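Local coordinates for ginlfy protein (Ginkgo biloba, PDB 4UDE) that probably acts as a DNA-binding transcription factor of the FLO/LFY family and is represented here by its SAM oligomerization domain, at residues S10-E13 with L14-Y18; L25-M28 with V29-F33; V49-T52 with L53-Y57; V59-V63 with G64-G68; V73-E76 with K77-L80. All coordinates share one frame; numbering follows the deposited sequence.

Overall arrangement
The five contacts are local, at helix ends or between neighbouring turns, and follow in series through one all-helical SAM domain. Contact 1 closes helix 2-15 and contact 2 helix 22-30; their centres are about 13 Å apart, and L11 and F15 pack on L25, M28 and V29. Contact 3 ends helix 43-55 and contact 4 starts helix 63-83, with centres about 11 Å apart. Contact 5 lies further along that helix, its centre about 19 Å from that of contact 4 and about 23 Å from that of contact 3, and meets contact 1 through Y18 and L14. Turns and caps at these helix ends join the helices of one domain, the part tied to oligomerization.

Contact 1. Residues S10-E13 with L14-Y18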
loop_
_atom_site.group_PDB
_atom_site.type_symbol
_atom_site.label_atom_id
_atom_site.label_comp_id
_atom_site.label_asym_id
_atom_site.label_seq_id
_atom_site.Cartn_x
_atom_site.Cartn_y
_atom_site.Cartn_z
ATOM N N SER A 10 -8.062 -4.609 5.096
ATOM C CA SER A 10 -6.849 -4.106 5.756
ATOM C C SER A 10 -6.184 -3.026 4.922
ATOM O O SER A 10 -5.884 -1.976 5.463
ATOM C CB SER A 10 -5.854 -5.232 6.006
ATOM O OG SER A 10 -6.342 -6.060 7.038
ATOM N N LEU A 11 -5.982 -3.271 3.618
ATOM C CA LEU A 11 -5.349 -2.294 2.735
ATOM C C LEU A 11 -6.228 -1.060 2.500
ATOM O O LEU A 11 -5.698 0.057 2.465
ATOM C CB LEU A 11 -4.856 -2.923 1.411
ATOM C CG LEU A 11 -3.769 -4.042 1.494
ATOM C CD1 LEU A 11 -3.222 -4.353 0.106
ATOM C CD2 LEU A 11 -2.598 -3.652 2.371
ATOM N N GLU A 12 -7.570 -1.255 2.370
ATOM C CA GLU A 12 -8.541 -0.160 2.203
ATOM C C GLU A 12 -8.403 0.788 3.374
ATOM O O GLU A 12 -8.361 1.994 3.164
ATOM C CB GLU A 12 -9.985 -0.686 2.167
ATOM C CG GLU A 12 -10.466 -1.114 0.796
ATOM C CD GLU A 12 -11.830 -1.787 0.743
ATOM O OE1 GLU A 12 -12.509 -1.884 1.791
ATOM O OE2 GLU A 12 -12.212 -2.242 -0.359
ATOM N N GLU A 13 -8.320 0.236 4.610
ATOM C CA GLU A 13 -8.145 1.014 5.832
ATOM C C GLU A 13 -6.834 1.781 5.852
ATOM O O GLU A 13 -6.827 2.933 6.275
ATOM C CB GLU A 13 -8.267 0.125 7.080
ATOM C CG GLU A 13 -9.700 -0.281 7.378
ATOM C CD GLU A 13 -10.669 0.878 7.519
ATOM O OE1 GLU A 13 -10.452 1.741 8.404
ATOM O OE2 GLU A 13 -11.630 0.934 6.717
ATOM N N LEU A 14 -5.726 1.149 5.428
ATOM C CA LEU A 14 -4.425 1.818 5.388
ATOM C C LEU A 14 -4.391 2.994 4.382
ATOM O O LEU A 14 -3.878 4.075 4.684
ATOM C CB LEU A 14 -3.299 0.812 5.045
ATOM C CG LEU A 14 -1.859 1.385 4.853
ATOM C CD1 LEU A 14 -1.295 1.950 6.148
ATOM C CD2 LEU A 14 -0.935 0.345 4.299
ATOM N N PHE A 15 -4.913 2.747 3.185
ATOM C CA PHE A 15 -4.853 3.675 2.066
ATOM C C PHE A 15 -6.008 4.675 1.936
ATOM O O PHE A 15 -5.962 5.528 1.042
ATOM C CB PHE A 15 -4.593 2.889 0.779
ATOM C CG PHE A 15 -3.224 2.238 0.749
ATOM C CD1 PHE A 15 -2.068 3.007 0.827
ATOM C CD2 PHE A 15 -3.093 0.868 0.576
ATOM C CE1 PHE A 15 -0.805 2.406 0.807
ATOM C CE2 PHE A 15 -1.831 0.267 0.532
ATOM C CZ PHE A 15 -0.695 1.038 0.639
ATOM N N ARG A 16 -7.017 4.592 2.838
ATOM C CA ARG A 16 -8.182 5.485 2.845
ATOM C C ARG A 16 -7.717 6.933 3.074
ATOM O O ARG A 16 -6.963 7.188 4.011
ATOM C CB ARG A 16 -9.205 5.054 3.926
ATOM C CG ARG A 16 -10.635 5.544 3.643
ATOM C CD ARG A 16 -11.630 5.169 4.747
ATOM N NE ARG A 16 -11.754 3.715 4.921
ATOM C CZ ARG A 16 -12.485 2.915 4.147
ATOM N NH1 ARG A 16 -13.186 3.413 3.136
ATOM N NH2 ARG A 16 -12.513 1.609 4.372
ATOM N N HIS A 17 -8.152 7.862 2.226
ATOM C CA HIS A 17 -7.775 9.302 2.278
ATOM C C HIS A 17 -6.412 9.549 1.614
ATOM O O HIS A 17 -5.908 10.668 1.664
ATOM C CB HIS A 17 -7.800 9.932 3.704
ATOM C CG HIS A 17 -8.988 9.584 4.556
ATOM N ND1 HIS A 17 -10.290 9.882 4.154
ATOM C CD2 HIS A 17 -9.027 8.998 5.778
ATOM C CE1 HIS A 17 -11.071 9.447 5.132
ATOM N NE2 HIS A 17 -10.356 8.907 6.131
ATOM N N TYR A 18 -5.841 8.515 0.960
ATOM C CA TYR A 18 -4.570 8.618 0.262
ATOM C C TYR A 18 -4.664 8.453 -1.245
ATOM O O TYR A 18 -3.647 8.446 -1.915
ATOM C CB TYR A 18 -3.505 7.732 0.920
ATOM C CG TYR A 18 -3.137 8.231 2.304
ATOM C CD1 TYR A 18 -2.138 9.185 2.480
ATOM C CD2 TYR A 18 -3.795 7.753 3.438
ATOM C CE1 TYR A 18 -1.801 9.655 3.750
ATOM C CE2 TYR A 18 -3.467 8.216 4.715
ATOM C CZ TYR A 18 -2.470 9.171 4.863
ATOM O OH TYR A 18 -2.130 9.638 6.108
HETATM O O HOH W 1 -6.225 6.071 6.145
#
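E13 and R16 form a local salt bridge, three residues apart, where helix 2-15 runs out into a turn at the domain surface. The two side chains run side by side and point the same way. R16 NH2 donates to E13 OE2 at 2.6 Å with an N-H...O angle of 155°, and a weak bond from R16 NE reaches the same oxygen at 3.3 Å. The carboxylate oxygen sits near the guanidinium plane and is met on the anti side, out of the carboxylate plane; the two flat groups are 41° apart. A bend at chi2 (-55°) curls E13 toward the arginine, which itself bends at chi3. E12 OE1 lies 4.3 Å from R16 NH2, too far for a bridge but near enough that its charge may add to the attraction. R16 is where the helical backbone breaks off, and a type II beta turn from F15 to Y18 follows, closed by Y18 N bonding to F15 O. This is the end of the first SAM-domain helix, whose inner side carries L11, L14 and F15 toward helices 22-30, 35-39 and 63-83. L14 CD2 packs over one face of the ring of its chain neighbour F15. F15 N donates to L11 O at 2.9 Å, and F15 CD2 approaches L11 CB at 4.3 Å.

Contact 2. Residues L25-M28 with V29-F33; sequences LTKM and VEMGF
V29 N bonds back to L25 O (3.0 Å) in the last regular turns of helix 22-30, which closes with a Schellman motif in this SAM domain, and V29 CG2 rests against the same carbonyl. E30 comes next, its straight side chain crossing K27 obliquely. The lysine curls through bends at chi2 (55°) and chi3 (70°), bringing K27 NZ to 2.8 Å from E30 OE2 in a salt bridge approached from above the carboxylate plane. M31 N bonds to K27 O, and the M31 side chain, bent at chi3, crosses K27 at about a right angle while also touching L53 and Y57 of contact 3. G32 has a positive phi of 92°, readily adopted by glycine, which has no side chain. The chain thereby turns back, and F33 N bonds to M28 O at 3.1 Å. That same oxygen lies at the edge of the F33 ring, near its plane, 3.8 Å from F33 CD2.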
loop_
_atom_site.group_PDB
_atom_site.type_symbol
_atom_site.label_atom_id
_atom_site.label_comp_id
_atom_site.label_asym_id
_atom_site.label_seq_id
_atom_site.Cartn_x
_atom_site.Cartn_y
_atom_site.Cartn_z
ATOM N N LEU A 25 -5.528 -1.526 -5.131
ATOM C CA LEU A 25 -5.666 -2.304 -3.886
ATOM C C LEU A 25 -5.825 -3.782 -4.174
ATOM O O LEU A 25 -5.152 -4.610 -3.552
ATOM C CB LEU A 25 -6.836 -1.794 -3.006
ATOM C CG LEU A 25 -6.697 -0.359 -2.498
ATOM C CD1 LEU A 25 -7.970 0.123 -1.819
ATOM C CD2 LEU A 25 -5.498 -0.218 -1.573
ATOM N N THR A 26 -6.708 -4.099 -5.136
ATOM C CA THR A 26 -7.012 -5.443 -5.626
ATOM C C THR A 26 -5.721 -6.115 -6.114
ATOM O O THR A 26 -5.472 -7.262 -5.759
ATOM C CB THR A 26 -8.121 -5.345 -6.705
ATOM O OG1 THR A 26 -9.383 -5.300 -6.043
ATOM C CG2 THR A 26 -8.121 -6.498 -7.658
ATOM N N LYS A 27 -4.915 -5.403 -6.907
ATOM C CA LYS A 27 -3.677 -5.965 -7.399
ATOM C C LYS A 27 -2.661 -6.212 -6.269
ATOM O O LYS A 27 -2.020 -7.255 -6.263
ATOM C CB LYS A 27 -3.083 -5.107 -8.534
ATOM C CG LYS A 27 -1.907 -5.780 -9.261
ATOM C CD LYS A 27 -2.179 -7.169 -9.844
ATOM C CE LYS A 27 -3.106 -7.151 -11.034
ATOM N NZ LYS A 27 -3.380 -8.527 -11.527
ATOM N N MET A 28 -2.546 -5.288 -5.312
ATOM C CA MET A 28 -1.638 -5.435 -4.157
ATOM C C MET A 28 -1.991 -6.666 -3.292
ATOM O O MET A 28 -1.095 -7.400 -2.899
ATOM C CB MET A 28 -1.596 -4.147 -3.329
ATOM C CG MET A 28 -0.956 -2.987 -4.068
ATOM S SD MET A 28 -0.968 -1.454 -3.101
ATOM C CE MET A 28 0.301 -1.853 -1.896
ATOM N N VAL A 29 -3.294 -6.936 -3.079
ATOM C CA VAL A 29 -3.782 -8.115 -2.335
ATOM C C VAL A 29 -3.364 -9.396 -3.081
ATOM O O VAL A 29 -2.834 -10.322 -2.472
ATOM C CB VAL A 29 -5.324 -8.062 -2.143
ATOM C CG1 VAL A 29 -5.875 -9.381 -1.581
ATOM C CG2 VAL A 29 -5.712 -6.899 -1.244
ATOM N N GLU A 30 -3.580 -9.409 -4.411
ATOM C CA GLU A 30 -3.266 -10.508 -5.311
ATOM C C GLU A 30 -1.747 -10.793 -5.301
ATOM O O GLU A 30 -1.331 -11.960 -5.368
ATOM C CB GLU A 30 -3.794 -10.148 -6.697
ATOM C CG GLU A 30 -3.604 -11.175 -7.791
ATOM C CD GLU A 30 -4.024 -10.647 -9.153
ATOM O OE1 GLU A 30 -5.020 -9.885 -9.231
ATOM O OE2 GLU A 30 -3.337 -10.984 -10.145
ATOM N N MET A 31 -0.929 -9.727 -5.148
ATOM C CA MET A 31 0.529 -9.833 -5.055
ATOM C C MET A 31 0.989 -10.315 -3.680
ATOM O O MET A 31 2.164 -10.617 -3.510
ATOM C CB MET A 31 1.196 -8.504 -5.406
ATOM C CG MET A 31 1.213 -8.222 -6.876
ATOM S SD MET A 31 2.024 -6.650 -7.212
ATOM C CE MET A 31 0.776 -5.674 -7.023
ATOM N N GLY A 32 0.079 -10.348 -2.714
ATOM C CA GLY A 32 0.355 -10.835 -1.368
ATOM C C GLY A 32 0.798 -9.821 -0.333
ATOM O O GLY A 32 1.322 -10.215 0.711
ATOM N N PHE A 33 0.576 -8.515 -0.584
ATOM C CA PHE A 33 0.946 -7.470 0.382
ATOM C C PHE A 33 -0.021 -7.354 1.529
ATOM O O PHE A 33 -1.240 -7.478 1.354
ATOM C CB PHE A 33 1.140 -6.094 -0.288
ATOM C CG PHE A 33 2.431 -6.016 -1.054
ATOM C CD1 PHE A 33 3.640 -5.772 -0.394
ATOM C CD2 PHE A 33 2.462 -6.270 -2.423
ATOM C CE1 PHE A 33 4.843 -5.720 -1.098
ATOM C CE2 PHE A 33 3.670 -6.228 -3.128
ATOM C CZ PHE A 33 4.850 -5.943 -2.460
#

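Contact 3. Residues V49-T52 with L53-Y57; sequences VIRT and LVDIY
T52 and Y57 meet through main chain and side chain alike near the C-terminal end of helix 43-55 in the SAM domain, where L53 also packs on V59. Among the hydrogen bonds, L53 N to V49 O and D55 N to R51 O (2.8 Å) keep the helical spacing, while V54 N to I50 O is weak. T52 O then accepts twice, from I56 N at 2.9 Å and from Y57 N at 3.2 Å, the second closing a wider turn. Apolar contacts gather around the threonine methyl. With T52 CG2 anti to the backbone N, the methyl sits at the edge of the Y57 ring, in its plane and 3.6 Å from Y57 CE2. I56 CD1 also approaches T52 CG2, at 3.9 Å. The hydroxyl T52 OG1 bonds to D48 O, one turn back. Among charged groups, R51 and D55 run alongside each other, but R51 NE stays 5.7 Å from D55 OD2; the arginine instead uses NH1 in a salt bridge to D48. D55 OD2 lies 3.6 Å from R51 CG. Any attraction between R51 and D55 is probably weak, and the contact thus combines backbone hydrogen bonds with apolar contacts round the threonine methyl.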
loop_
_atom_site.group_PDB
_atom_site.type_symbol
_atom_site.label_atom_id
_atom_site.label_comp_id
_atom_site.label_asym_id
_atom_site.label_seq_id
_atom_site.Cartn_x
_atom_site.Cartn_y
_atom_site.Cartn_z
ATOM N N VAL A 49 8.337 -1.426 -5.584
ATOM C CA VAL A 49 7.020 -2.049 -5.724
ATOM C C VAL A 49 6.107 -1.164 -6.603
ATOM O O VAL A 49 5.353 -1.681 -7.412
ATOM C CB VAL A 49 6.415 -2.383 -4.334
ATOM C CG1 VAL A 49 4.946 -2.782 -4.434
ATOM C CG2 VAL A 49 7.216 -3.495 -3.677
ATOM N N ILE A 50 6.193 0.150 -6.451
ATOM C CA ILE A 50 5.410 1.081 -7.260
ATOM C C ILE A 50 5.766 0.916 -8.760
ATOM O O ILE A 50 4.867 0.779 -9.598
ATOM C CB ILE A 50 5.503 2.528 -6.711
ATOM C CG1 ILE A 50 4.656 2.641 -5.419
ATOM C CG2 ILE A 50 5.039 3.549 -7.755
ATOM C CD1 ILE A 50 5.042 3.809 -4.463
ATOM N N ARG A 51 7.069 0.800 -9.053
ATOM C CA ARG A 51 7.600 0.558 -10.393
ATOM C C ARG A 51 7.126 -0.827 -10.925
ATOM O O ARG A 51 6.749 -0.940 -12.092
ATOM C CB ARG A 51 9.133 0.626 -10.339
ATOM C CG ARG A 51 9.795 1.059 -11.634
ATOM C CD ARG A 51 11.322 1.129 -11.504
ATOM N NE ARG A 51 11.774 2.050 -10.449
ATOM C CZ ARG A 51 12.358 1.670 -9.311
ATOM N NH1 ARG A 51 12.575 0.380 -9.063
ATOM N NH2 ARG A 51 12.726 2.576 -8.413
ATOM N N THR A 52 7.156 -1.858 -10.069
ATOM C CA THR A 52 6.712 -3.236 -10.341
ATOM C C THR A 52 5.201 -3.244 -10.727
ATOM O O THR A 52 4.819 -3.904 -11.686
ATOM C CB THR A 52 7.051 -4.097 -9.090
ATOM O OG1 THR A 52 8.468 -4.185 -9.000
ATOM C CG2 THR A 52 6.465 -5.499 -9.113
ATOM N N LEU A 53 4.358 -2.512 -9.978
ATOM C CA LEU A 53 2.931 -2.406 -10.270
ATOM C C LEU A 53 2.676 -1.944 -11.727
ATOM O O LEU A 53 1.865 -2.546 -12.434
ATOM C CB LEU A 53 2.264 -1.445 -9.277
ATOM C CG LEU A 53 1.883 -2.012 -7.918
ATOM C CD1 LEU A 53 1.642 -0.880 -6.903
ATOM C CD2 LEU A 53 0.649 -2.841 -8.019
ATOM N N VAL A 54 3.391 -0.894 -12.168
ATOM C CA VAL A 54 3.268 -0.296 -13.507
ATOM C C VAL A 54 3.928 -1.183 -14.575
ATOM O O VAL A 54 3.282 -1.518 -15.556
ATOM C CB VAL A 54 3.869 1.153 -13.551
ATOM C CG1 VAL A 54 3.852 1.727 -14.971
ATOM C CG2 VAL A 54 3.165 2.096 -12.575
ATOM N N ASP A 55 5.227 -1.505 -14.411
ATOM C CA ASP A 55 6.019 -2.260 -15.393
ATOM C C ASP A 55 5.636 -3.722 -15.586
ATOM O O ASP A 55 5.590 -4.181 -16.719
ATOM C CB ASP A 55 7.530 -2.136 -15.100
ATOM C CG ASP A 55 8.124 -0.729 -15.197
ATOM O OD1 ASP A 55 7.407 0.200 -15.652
ATOM O OD2 ASP A 55 9.319 -0.566 -14.862
ATOM N N ILE A 56 5.410 -4.464 -14.503
ATOM C CA ILE A 56 5.132 -5.893 -14.594
ATOM C C ILE A 56 3.649 -6.211 -14.540
ATOM O O ILE A 56 3.162 -7.029 -15.329
ATOM C CB ILE A 56 5.953 -6.656 -13.503
ATOM C CG1 ILE A 56 7.472 -6.372 -13.660
ATOM C CG2 ILE A 56 5.664 -8.171 -13.506
ATOM C CD1 ILE A 56 8.241 -6.512 -12.403
ATOM N N TYR A 57 2.951 -5.596 -13.579
ATOM C CA TYR A 57 1.552 -5.857 -13.285
ATOM C C TYR A 57 0.578 -5.015 -14.089
ATOM O O TYR A 57 -0.630 -5.286 -14.119
ATOM C CB TYR A 57 1.322 -5.880 -11.763
ATOM C CG TYR A 57 2.062 -7.041 -11.128
ATOM C CD1 TYR A 57 1.509 -8.319 -11.114
ATOM C CD2 TYR A 57 3.370 -6.894 -10.665
ATOM C CE1 TYR A 57 2.207 -9.408 -10.585
ATOM C CE2 TYR A 57 4.092 -7.987 -10.160
ATOM C CZ TYR A 57 3.501 -9.240 -10.117
ATOM O OH TYR A 57 4.182 -10.328 -9.607
#

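Contact 4. Residues V59-V63 with G64-G68; sequences VDLLV and GEKYG
With chi1 at -168°, E65 swings its CG opposite the main-chain N and extends beyond it, a shape that carries its carboxylate back past the helix start to the L62 amide. L62 N donates to E65 OE1 at 3.1 Å with an angle of 163°, using the anti lone pair of that oxygen. L62 occupies the N-cap position of helix 63-83, and the glutamate three residues on receives its amide; only this half of a capping box can form, as leucine has no side-chain acceptor. E65 N makes a weak bond to L62 O, and K66 N to L62 O and Y67 N to V63 O are weak too. The buried carboxylate has further partners: OE1 forms a salt bridge with R21 NE, and OE2 a hydrogen bond with T24 OG1, which ties the start of the long SAM-domain helix to the chain around helix 22-30. L61 lies across both E65 and K66 at about a right angle, with L61 CD2 at 3.7 Å from E65 CD and L61 CD1 at 3.9 Å from K66 CG. Further round the turn, V63 CG1 sits at the edge of the Y67 ring, 3.9 Å from Y67 CE2.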
loop_
_atom_site.group_PDB
_atom_site.type_symbol
_atom_site.label_atom_id
_atom_site.label_comp_id
_atom_site.label_asym_id
_atom_site.label_seq_id
_atom_site.Cartn_x
_atom_site.Cartn_y
_atom_site.Cartn_z
ATOM N N VAL A 59 -0.588 -2.045 -13.805
ATOM C CA VAL A 59 -1.635 -1.290 -13.133
ATOM C C VAL A 59 -1.532 0.182 -13.550
ATOM O O VAL A 59 -0.433 0.707 -13.719
ATOM C CB VAL A 59 -1.796 -1.534 -11.586
ATOM C CG1 VAL A 59 -1.326 -2.918 -11.174
ATOM C CG2 VAL A 59 -1.103 -0.480 -10.753
ATOM N N ASP A 60 -2.666 0.811 -13.809
ATOM C CA ASP A 60 -2.652 2.225 -14.161
ATOM C C ASP A 60 -2.650 3.036 -12.857
ATOM O O ASP A 60 -3.609 2.959 -12.072
ATOM C CB ASP A 60 -3.862 2.589 -15.036
ATOM C CG ASP A 60 -3.896 4.046 -15.459
ATOM O OD1 ASP A 60 -2.839 4.564 -15.917
ATOM O OD2 ASP A 60 -4.973 4.667 -15.346
ATOM N N LEU A 61 -1.548 3.732 -12.591
ATOM C CA LEU A 61 -1.427 4.562 -11.389
ATOM C C LEU A 61 -1.442 6.035 -11.756
ATOM O O LEU A 61 -0.619 6.468 -12.563
ATOM C CB LEU A 61 -0.127 4.277 -10.616
ATOM C CG LEU A 61 0.042 2.900 -10.000
ATOM C CD1 LEU A 61 1.428 2.755 -9.400
ATOM C CD2 LEU A 61 -1.002 2.642 -8.955
ATOM N N LEU A 62 -2.337 6.817 -11.119
ATOM C CA LEU A 62 -2.367 8.279 -11.260
ATOM C C LEU A 62 -1.127 8.785 -10.527
ATOM O O LEU A 62 -0.545 8.032 -9.735
ATOM C CB LEU A 62 -3.653 8.875 -10.636
ATOM C CG LEU A 62 -4.997 8.335 -11.159
ATOM C CD1 LEU A 62 -6.156 8.880 -10.357
ATOM C CD2 LEU A 62 -5.210 8.649 -12.639
ATOM N N VAL A 63 -0.689 10.016 -10.808
ATOM C CA VAL A 63 0.498 10.619 -10.166
ATOM C C VAL A 63 0.323 10.707 -8.637
ATOM O O VAL A 63 1.221 10.285 -7.907
ATOM C CB VAL A 63 0.885 11.984 -10.817
ATOM C CG1 VAL A 63 2.141 12.582 -10.186
ATOM C CG2 VAL A 63 1.085 11.824 -12.320
ATOM N N GLY A 64 -0.844 11.195 -8.186
ATOM C CA GLY A 64 -1.190 11.350 -6.767
ATOM C C GLY A 64 -1.357 10.044 -6.007
ATOM O O GLY A 64 -1.204 10.005 -4.779
ATOM N N GLU A 65 -1.709 8.969 -6.737
ATOM C CA GLU A 65 -1.826 7.587 -6.245
ATOM C C GLU A 65 -0.412 7.045 -5.878
ATOM O O GLU A 65 -0.255 6.403 -4.833
ATOM C CB GLU A 65 -2.461 6.746 -7.355
ATOM C CG GLU A 65 -2.918 5.382 -6.935
ATOM C CD GLU A 65 -3.894 4.719 -7.886
ATOM O OE1 GLU A 65 -3.963 5.084 -9.086
ATOM O OE2 GLU A 65 -4.583 3.794 -7.409
ATOM N N LYS A 66 0.620 7.348 -6.707
ATOM C CA LYS A 66 2.016 6.949 -6.434
ATOM C C LYS A 66 2.511 7.650 -5.159
ATOM O O LYS A 66 3.101 7.005 -4.291
ATOM C CB LYS A 66 2.960 7.287 -7.618
ATOM C CG LYS A 66 2.750 6.402 -8.853
ATOM C CD LYS A 66 3.737 6.709 -9.970
ATOM C CE LYS A 66 3.444 5.874 -11.193
ATOM N NZ LYS A 66 4.340 6.207 -12.330
ATOM N N TYR A 67 2.241 8.965 -5.046
ATOM C CA TYR A 67 2.572 9.748 -3.855
ATOM C C TYR A 67 1.739 9.301 -2.632
ATOM O O TYR A 67 2.271 9.269 -1.524
ATOM C CB TYR A 67 2.409 11.261 -4.124
ATOM C CG TYR A 67 3.553 11.824 -4.933
ATOM C CD1 TYR A 67 4.800 12.051 -4.350
ATOM C CD2 TYR A 67 3.410 12.079 -6.292
ATOM C CE1 TYR A 67 5.874 12.525 -5.102
ATOM C CE2 TYR A 67 4.473 12.567 -7.053
ATOM C CZ TYR A 67 5.700 12.805 -6.449
ATOM O OH TYR A 67 6.748 13.296 -7.190
ATOM N N GLY A 68 0.479 8.927 -2.864
ATOM C CA GLY A 68 -0.464 8.429 -1.853
ATOM C C GLY A 68 -0.052 7.144 -1.155
ATOM O O GLY A 68 -0.224 7.018 0.062
HETATM O O HOH W 2 2.006 5.126 -14.329
#

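Contact 5. Residues V73-E76 with K77-L80; sequences VRAE and KRRL
R79 grips E76 side-on with two nitrogens, one to each carboxylate oxygen. The nearly straight bond from R79 NE to E76 OE1 measures 2.8 Å at 177°, and R79 NH2 reaches E76 OE2 at the same 2.8 Å. Both oxygens lie near the guanidinium plane and are met on their syn sides, the donors tilted from the carboxylate plane; the two planes are 34° apart. E76 leaves the helix with CG anti to the backbone N and then bends at chi2 (58°), which turns its carboxylate toward the arginine, itself bent at chi3. L80 slants past E76, with L80 CD1 3.5 Å from E76 OE2. R78 also folds back, placing one guanidinium face over A75 CA. K77, by contrast, stays extended: K77 CE passes V73 CG1 at 3.8 Å, and its NZ bonds to M41 O. Backbone bonds such as K77 N to V73 O continue throughout, as expected within the long C-terminal helix 63-83 characteristic of a SAM domain.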
loop_
_atom_site.group_PDB
_atom_site.type_symbol
_atom_site.label_atom_id
_atom_site.label_comp_id
_atom_site.label_asym_id
_atom_site.label_seq_id
_atom_site.Cartn_x
_atom_site.Cartn_y
_atom_site.Cartn_z
ATOM N N VAL A 73 1.960 4.978 3.995
ATOM C CA VAL A 73 2.941 4.165 4.743
ATOM C C VAL A 73 3.745 5.057 5.725
ATOM O O VAL A 73 3.887 4.690 6.888
ATOM C CB VAL A 73 3.828 3.291 3.812
ATOM C CG1 VAL A 73 4.895 2.517 4.605
ATOM C CG2 VAL A 73 2.968 2.318 3.009
ATOM N N ARG A 74 4.192 6.261 5.282
ATOM C CA ARG A 74 4.907 7.206 6.172
ATOM C C ARG A 74 4.083 7.558 7.384
ATOM O O ARG A 74 4.619 7.591 8.489
ATOM C CB ARG A 74 5.244 8.518 5.458
ATOM C CG ARG A 74 6.391 8.411 4.514
ATOM C CD ARG A 74 6.512 9.692 3.731
ATOM N NE ARG A 74 7.550 9.564 2.720
ATOM C CZ ARG A 74 7.726 10.420 1.726
ATOM N NH1 ARG A 74 6.916 11.465 1.586
ATOM N NH2 ARG A 74 8.704 10.238 0.855
ATOM N N ALA A 75 2.791 7.881 7.170
ATOM C CA ALA A 75 1.867 8.269 8.243
ATOM C C ALA A 75 1.666 7.135 9.201
ATOM O O ALA A 75 1.643 7.369 10.413
ATOM C CB ALA A 75 0.526 8.696 7.661
ATOM N N GLU A 76 1.523 5.898 8.674
ATOM C CA GLU A 76 1.335 4.723 9.519
ATOM C C GLU A 76 2.586 4.428 10.348
ATOM O O GLU A 76 2.453 4.116 11.520
ATOM C CB GLU A 76 0.829 3.517 8.715
ATOM C CG GLU A 76 0.520 2.258 9.543
ATOM C CD GLU A 76 -0.503 2.317 10.668
ATOM O OE1 GLU A 76 -1.266 3.305 10.767
ATOM O OE2 GLU A 76 -0.543 1.354 11.462
ATOM N N LYS A 77 3.786 4.580 9.753
ATOM C CA LYS A 77 5.089 4.400 10.414
ATOM C C LYS A 77 5.224 5.414 11.554
ATOM O O LYS A 77 5.592 5.036 12.661
ATOM C CB LYS A 77 6.248 4.593 9.419
ATOM C CG LYS A 77 6.586 3.370 8.572
ATOM C CD LYS A 77 7.737 3.687 7.573
ATOM C CE LYS A 77 8.102 2.500 6.695
ATOM N NZ LYS A 77 9.277 2.754 5.805
ATOM N N ARG A 78 4.843 6.683 11.295
ATOM C CA ARG A 78 4.878 7.749 12.299
ATOM C C ARG A 78 3.847 7.493 13.416
ATOM O O ARG A 78 4.167 7.685 14.591
ATOM C CB ARG A 78 4.687 9.115 11.627
ATOM C CG ARG A 78 4.829 10.310 12.566
ATOM C CD ARG A 78 4.675 11.639 11.854
ATOM N NE ARG A 78 3.330 11.812 11.298
ATOM C CZ ARG A 78 3.036 11.721 10.003
ATOM N NH1 ARG A 78 3.991 11.464 9.114
ATOM N NH2 ARG A 78 1.786 11.886 9.586
ATOM N N ARG A 79 2.634 7.017 13.063
ATOM C CA ARG A 79 1.603 6.683 14.051
ATOM C C ARG A 79 2.097 5.546 14.967
ATOM O O ARG A 79 1.957 5.657 16.187
ATOM C CB ARG A 79 0.283 6.300 13.364
ATOM C CG ARG A 79 -0.916 6.225 14.299
ATOM C CD ARG A 79 -2.126 5.559 13.648
ATOM N NE ARG A 79 -1.907 4.126 13.378
ATOM C CZ ARG A 79 -2.009 3.153 14.279
ATOM N NH1 ARG A 79 -2.319 3.432 15.538
ATOM N NH2 ARG A 79 -1.787 1.894 13.931
ATOM N N LEU A 80 2.724 4.494 14.395
ATOM C CA LEU A 80 3.234 3.372 15.201
ATOM C C LEU A 80 4.405 3.736 16.134
ATOM O O LEU A 80 4.439 3.269 17.276
ATOM C CB LEU A 80 3.556 2.133 14.348
ATOM C CG LEU A 80 2.357 1.469 13.673
ATOM C CD1 LEU A 80 2.768 0.783 12.356
ATOM C CD2 LEU A 80 1.633 0.523 14.620
#